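Local coordinates for pre-crRNA processing endonuclease (PDB 3VZH), which probably cleaves precursor CRISPR RNA as the Cas5d endoribonuclease of a subtype I-C CRISPR antiviral system, at residues 36-39 / 40-43; 153-156 / 157-161. All coordinates share one frame; numbering follows the deposited sequence.

Interaction 1 (36-39 / 40-43); sequences VPTR and QALN
Thr38 N-caps the helix 39-49: its hydroxyl OG1 accepts the backbone N-H of Ala41 at 3.1 Å, standing in for the carbonyl that a preceding turn would supply. The torsion chi1 of 57° sets OG1 between the backbone N and the carbonyl carbon of Thr38, where it faces the Ala41 N-H, and the bond it makes is fairly straight, 156° at the hydrogen. Ala41 CB lies beside the same oxygen, 3.5 Å from Thr38 OG1. The regular helical ladder takes over at once, with Leu42 N donating to Thr38 O at 3.0 Å and Asn43 N to Arg39 O at 2.8 Å.

One turn apart, Arg39 and Asn43 share a water, which accepts from Arg39 NH1 at 3.0 Å and from Asn43 ND2 at 3.3 Å. Their guanidinium and amide planes are inclined by 50°, and the side chains themselves approach through the arginine's aliphatic part, Arg39 CD lying 4.0 Å from Asn43 OD1. The guanidinium has a second hold, since Arg39 NH2 donates to Val59 O on strand 55-64. Gln40 faces another strand, its OE1 accepting from Phe177 N, so the first turn is tied to the sheet by side chains leaving in different directions.

The apolar side of the turn is made by Pro37 and Leu42. Leu42 reaches back past the cap to the proline just before it, while Val62, Ile99 and Phe203 of the sheet also touch the leucine and Tyr97 touches Pro37. This seats the beginning of the helix against the strands. The branch that meets the proline ring is Leu42 CD2, 3.6 Å from Pro37 CB and slightly farther from Pro37 CG.

Interaction 2 (153-156 / 157-161); sequences QEEY and ETTVS
Gln153 and Glu157, one turn apart on the short helix 153-158, are joined twice. Glu157 N donates to Gln153 O, and, besides this backbone bond, Gln153 NE2 donates to Glu157 OE2 at 2.8 Å, almost perfectly straight at 178°. The carboxylate oxygen lies in the plane of the glutamine amide, whereas the amide nitrogen stands above the carboxylate plane; the two flat groups are nearly perpendicular, 84° apart. Gln153 reaches out fully extended, with CG anti to the backbone N (chi1 -176°).

Two threonine hydroxyls turn inward to backbone carbonyls. Thr158 OG1 donates to Glu154 O at 2.9 Å, and Thr158 N reaches the same oxygen at 3.0 Å from the other face of the carbonyl plane. Thr159 makes a similar pair where the chain leaves the helix: Thr159 OG1 donates to Glu155 O at 2.6 Å, while the backbone bond from Thr159 N is weak.

Water extends this second hydroxyl's network by donating to Thr159 OG1 at 3.1 Å and to Glu155 OE1 at 2.6 Å, bridging two side chains one turn apart.

On the buried side, Tyr156 fastens the helix to the sheet. Its OH is hydrogen-bonded to Glu61, and its ring makes a cation-pi contact with Lys63 and touches Leu98.

Each threonine thus supplies both an N-H and a hydroxyl to one carbonyl, supplementing the final backbone bonds, one of them weak, while the exposed amide-carboxylate pair adds a polar link along the solvent side of the helix.

In the fold
Interaction 1 lies near the middle of the chain, about 4 Å from its centre to the chain's centre, and is partly buried; interaction 2 is a surface contact about 17 Å out. Their centres are 20 Å apart and they do not touch. One starts a helix and the other finishes one, and threonine hydroxyls serve both ends in opposite roles, as acceptor at 36-43 and as donors at 153-161. Both pack on strands 55-64 and 95-105 of the large antiparallel sheet, with strands 173-178 and 200-213 contacting interaction 1 as well. Apolar packing weighs more at the more buried 36-43, where Pro37 meets Leu42; contacts across 153-161 are mainly polar, and Tyr156 supplies the tie to the sheet.

Interaction 1 (36-39 / 40-43)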
# COMPACT_ATOMS: atom_id res chain seq x y z
N VAL A 36 -2.04 7.75 8.28
CA VAL A 36 -1.11 6.82 7.65
C VAL A 36 -1.84 6.25 6.41
O VAL A 36 -3.05 6.43 6.25
CB VAL A 36 -0.68 5.67 8.61
CG1 VAL A 36 0.01 6.22 9.88
CG2 VAL A 36 -1.88 4.88 9.03
N PRO A 37 -1.10 5.54 5.52
CA PRO A 37 -1.83 5.02 4.34
C PRO A 37 -2.89 3.94 4.64
O PRO A 37 -2.81 3.26 5.66
CB PRO A 37 -0.72 4.46 3.43
CG PRO A 37 0.61 4.78 4.11
CD PRO A 37 0.32 5.14 5.55
N THR A 38 -3.95 3.88 3.84
CA THR A 38 -4.86 2.73 3.90
C THR A 38 -4.24 1.55 3.05
O THR A 38 -3.36 1.79 2.13
CB THR A 38 -6.22 3.08 3.29
OG1 THR A 38 -5.98 3.52 1.97
CG2 THR A 38 -6.93 4.17 4.14
N ARG A 39 -4.66 0.31 3.33
CA ARG A 39 -4.22 -0.82 2.52
C ARG A 39 -4.56 -0.58 1.06
O ARG A 39 -3.72 -0.82 0.14
CB ARG A 39 -4.77 -2.14 2.98
CG ARG A 39 -3.83 -3.25 2.49
CD ARG A 39 -4.53 -4.55 2.16
NE ARG A 39 -3.61 -5.63 2.40
CZ ARG A 39 -3.94 -6.90 2.36
NH1 ARG A 39 -5.18 -7.24 2.04
NH2 ARG A 39 -3.02 -7.81 2.64
N GLN A 40 -5.78 -0.10 0.85
CA GLN A 40 -6.21 0.29 -0.54
C GLN A 40 -5.21 1.24 -1.26
O GLN A 40 -4.85 1.00 -2.42
CB GLN A 40 -7.61 0.87 -0.60
CG GLN A 40 -8.23 0.90 -2.03
CD GLN A 40 -8.71 -0.50 -2.48
OE1 GLN A 40 -9.92 -0.84 -2.39
NE2 GLN A 40 -7.78 -1.32 -3.01
N ALA A 41 -4.74 2.31 -0.62
CA ALA A 41 -3.86 3.23 -1.29
C ALA A 41 -2.55 2.50 -1.56
O ALA A 41 -1.90 2.75 -2.61
CB ALA A 41 -3.53 4.40 -0.39
N LEU A 42 -2.11 1.65 -0.63
CA LEU A 42 -0.87 0.94 -0.88
C LEU A 42 -0.96 -0.09 -2.02
O LEU A 42 0.02 -0.19 -2.83
CB LEU A 42 -0.30 0.21 0.37
CG LEU A 42 -0.13 1.17 1.53
CD1 LEU A 42 0.47 0.47 2.75
CD2 LEU A 42 0.90 2.22 1.09
N ASN A 43 -2.11 -0.78 -2.09
CA ASN A 43 -2.46 -1.68 -3.22
C ASN A 43 -2.32 -0.86 -4.54
O ASN A 43 -1.79 -1.37 -5.51
CB ASN A 43 -3.92 -2.15 -3.14
CG ASN A 43 -4.14 -3.14 -2.01
OD1 ASN A 43 -3.17 -3.70 -1.48
ND2 ASN A 43 -5.39 -3.36 -1.62
O HOH W 1 -6.91 -5.58 0.27

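Interaction 2 (153-156 / 157-161)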
# COMPACT_ATOMS: atom_id res chain seq x y z
N GLN A 153 15.71 -6.31 1.39
CA GLN A 153 15.11 -6.82 2.61
C GLN A 153 15.85 -6.27 3.75
O GLN A 153 15.25 -5.81 4.72
CB GLN A 153 15.16 -8.35 2.62
CG GLN A 153 14.41 -8.87 3.87
CD GLN A 153 14.52 -10.37 4.04
OE1 GLN A 153 14.88 -11.08 3.12
NE2 GLN A 153 14.20 -10.86 5.24
N GLU A 154 17.19 -6.28 3.62
CA GLU A 154 18.02 -5.74 4.70
C GLU A 154 17.70 -4.29 5.06
O GLU A 154 17.57 -3.93 6.23
CB GLU A 154 19.55 -5.87 4.47
CG GLU A 154 20.33 -5.55 5.70
CD GLU A 154 21.80 -5.94 5.64
OE1 GLU A 154 22.20 -6.66 4.70
OE2 GLU A 154 22.55 -5.52 6.55
N GLU A 155 17.56 -3.45 4.05
CA GLU A 155 17.25 -2.05 4.32
C GLU A 155 15.87 -1.90 4.96
O GLU A 155 15.69 -1.02 5.88
CB GLU A 155 17.37 -1.19 3.06
CG GLU A 155 17.04 0.29 3.30
CD GLU A 155 17.55 1.26 2.23
OE1 GLU A 155 17.19 2.49 2.25
OE2 GLU A 155 18.27 0.82 1.32
N TYR A 156 14.88 -2.62 4.41
CA TYR A 156 13.57 -2.69 5.03
C TYR A 156 13.57 -2.96 6.56
O TYR A 156 13.01 -2.20 7.37
CB TYR A 156 12.69 -3.73 4.32
CG TYR A 156 11.25 -3.70 4.87
CD1 TYR A 156 10.31 -2.80 4.40
CD2 TYR A 156 10.87 -4.64 5.86
CE1 TYR A 156 9.00 -2.79 4.90
CE2 TYR A 156 9.59 -4.64 6.42
CZ TYR A 156 8.64 -3.75 5.90
OH TYR A 156 7.40 -3.78 6.46
N GLU A 157 14.25 -4.04 6.94
CA GLU A 157 14.27 -4.50 8.31
C GLU A 157 15.11 -3.58 9.19
O GLU A 157 14.79 -3.40 10.37
CB GLU A 157 14.83 -5.96 8.36
CG GLU A 157 13.80 -6.89 7.70
CD GLU A 157 14.18 -8.35 7.71
OE1 GLU A 157 15.32 -8.67 8.15
OE2 GLU A 157 13.32 -9.17 7.28
N THR A 158 16.16 -2.96 8.66
CA THR A 158 17.00 -2.20 9.54
C THR A 158 16.74 -0.71 9.57
O THR A 158 17.28 -0.01 10.42
CB THR A 158 18.48 -2.52 9.29
OG1 THR A 158 18.84 -2.00 8.01
CG2 THR A 158 18.64 -3.99 9.31
N THR A 159 15.82 -0.20 8.73
CA THR A 159 15.65 1.25 8.71
C THR A 159 14.82 1.63 9.93
O THR A 159 13.76 1.02 10.14
CB THR A 159 14.89 1.72 7.46
OG1 THR A 159 15.72 1.51 6.29
CG2 THR A 159 14.58 3.21 7.50
N VAL A 160 15.28 2.65 10.69
CA VAL A 160 14.60 2.98 11.95
C VAL A 160 13.45 3.96 11.68
O VAL A 160 13.62 5.00 10.97
CB VAL A 160 15.59 3.62 12.96
CG1 VAL A 160 14.88 3.90 14.27
CG2 VAL A 160 16.76 2.68 13.24
N SER A 161 12.26 3.61 12.19
CA SER A 161 11.07 4.55 12.09
C SER A 161 11.24 5.67 13.16
O SER A 161 11.75 5.43 14.28
CB SER A 161 9.85 3.81 12.49
OG SER A 161 8.64 4.65 12.53
O HOH W 2 15.03 2.86 3.57